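Long-range contact in Phenolphthiocerol/phthiocerol polyketide synthase subunit C (Mycobacterium tuberculosis H37Rv, PDB 8QZI), which probably carries growing acyl chains on a phosphopantetheine arm in its carrier domain during polyketide synthesis of phthiocerol and phenolphthiocerol: residues G88-R92 / P104-V108. Numbering follows the deposited sequence.
Sequences GLELR and PVALV
Arg92 starts with CG wedged between its backbone N and carbonyl carbon (chi1 80°), and further bends at chi2 and chi3 carry its chain from helix 85-98 past Leu107 to Pro104 and Val105. From the loop, Leu107 answers with CG anti to its backbone N (chi1 -162°), which extends its side chain toward the helix. Leu107 CD2 is modelled 3.6 Å from Arg92 CG, but its exact placing is uncertain, because its approach to Arg92 CB is too short to be reliable. Leu107 CD2 also reaches Leu91 CD2 at 4.4 Å. The carbonyl oxygen Gly88 O, one helical turn back from Arg92, is another neighbour of this methyl.

Farther out, Arg92 CD sits 3.6 Å from Pro104 O and 3.9 Å from Val105 CA, placing this methylene against the backbone of Pro104 and Val105. The guanidinium turns its edge to Pro104, whose carbonyl carbon lies near its plane. Val105 CG1 approaches that group obliquely, 3.7 Å from Arg92 CZ. Beside this pair, Leu89 CD2 makes a looser apolar contact with Val105 CB at 4.5 Å.

Leu91 also packs on Glu61 and Ile62 of helix 52-66. Leu89 and Val105 each meet an aromatic side chain of another protein chain, and the side chain of Leu89 is about 10 Å from a bound coenzyme A. Helix 85-98 is probably the second, recognition helix of the acyl carrier fold, here held against the loop that leads on from it.

No hydrogen bond joins the two segments. Arg92 NE and NH2 instead bond to flanking chain, which should limit rotation of the guanidinium. The contact therefore rests on van der Waals packing, with the polar end of the arginine satisfied at least partly beyond it.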
# COMPACT_ATOMS: atom_id res chain seq x y z
N GLY F 88 6.77 -0.74 -7.04
CA GLY F 88 6.47 0.41 -7.88
C GLY F 88 7.19 1.68 -7.50
O GLY F 88 7.35 2.58 -8.33
N LEU F 89 7.61 1.79 -6.24
CA LEU F 89 8.53 2.85 -5.85
C LEU F 89 9.96 2.50 -6.21
O LEU F 89 10.77 3.40 -6.44
CB LEU F 89 8.40 3.14 -4.35
CG LEU F 89 7.10 3.81 -3.89
CD1 LEU F 89 6.93 3.65 -2.40
CD2 LEU F 89 7.08 5.29 -4.26
N GLU F 90 10.27 1.21 -6.28
CA GLU F 90 11.56 0.81 -6.82
C GLU F 90 11.62 1.10 -8.31
O GLU F 90 12.64 1.58 -8.81
CB GLU F 90 11.83 -0.67 -6.55
CG GLU F 90 11.98 -1.05 -5.06
CD GLU F 90 12.18 -2.55 -4.86
OE1 GLU F 90 12.96 -3.16 -5.64
OE2 GLU F 90 11.56 -3.13 -3.94
N LEU F 91 10.52 0.85 -9.02
CA LEU F 91 10.54 1.03 -10.47
C LEU F 91 10.80 2.48 -10.85
O LEU F 91 11.68 2.77 -11.68
CB LEU F 91 9.22 0.54 -11.08
CG LEU F 91 9.08 0.97 -12.55
CD1 LEU F 91 10.12 0.27 -13.43
CD2 LEU F 91 7.67 0.76 -13.07
N ARG F 92 10.03 3.41 -10.28
CA ARG F 92 10.11 4.81 -10.70
C ARG F 92 11.14 5.61 -9.92
O ARG F 92 11.23 6.83 -10.10
CB ARG F 92 8.73 5.49 -10.60
CG ARG F 92 8.32 5.94 -9.22
CD ARG F 92 8.48 7.44 -9.06
NE ARG F 92 9.65 7.76 -8.25
CZ ARG F 92 9.90 8.97 -7.76
NH1 ARG F 92 9.06 9.96 -7.98
NH2 ARG F 92 11.00 9.19 -7.03
N PRO F 104 6.48 12.61 -10.85
CA PRO F 104 5.70 12.28 -9.65
C PRO F 104 5.80 10.82 -9.22
O PRO F 104 6.08 9.92 -10.01
CB PRO F 104 4.26 12.63 -10.06
CG PRO F 104 4.27 12.56 -11.55
CD PRO F 104 5.61 13.06 -11.95
N VAL F 105 5.53 10.61 -7.93
CA VAL F 105 5.51 9.27 -7.34
C VAL F 105 4.18 8.56 -7.52
O VAL F 105 4.11 7.33 -7.32
CB VAL F 105 5.87 9.31 -5.84
CG1 VAL F 105 7.11 10.16 -5.59
CG2 VAL F 105 4.68 9.81 -5.01
N ALA F 106 3.11 9.27 -7.89
CA ALA F 106 1.84 8.61 -8.17
C ALA F 106 2.01 7.55 -9.26
O ALA F 106 1.61 6.39 -9.08
CB ALA F 106 0.79 9.65 -8.58
N LEU F 107 2.59 7.94 -10.40
CA LEU F 107 2.99 7.01 -11.44
C LEU F 107 1.87 6.06 -11.86
O LEU F 107 0.85 6.51 -12.39
CB LEU F 107 4.21 6.20 -10.99
CG LEU F 107 4.95 5.55 -12.14
CD1 LEU F 107 5.58 6.61 -13.01
CD2 LEU F 107 5.98 4.59 -11.61
N VAL F 108 2.05 4.76 -11.61
CA VAL F 108 1.08 3.76 -12.05
C VAL F 108 -0.30 3.98 -11.45
O VAL F 108 -1.26 3.34 -11.88
CB VAL F 108 1.58 2.33 -11.72
CG1 VAL F 108 0.94 1.83 -10.42
CG2 VAL F 108 1.29 1.38 -12.87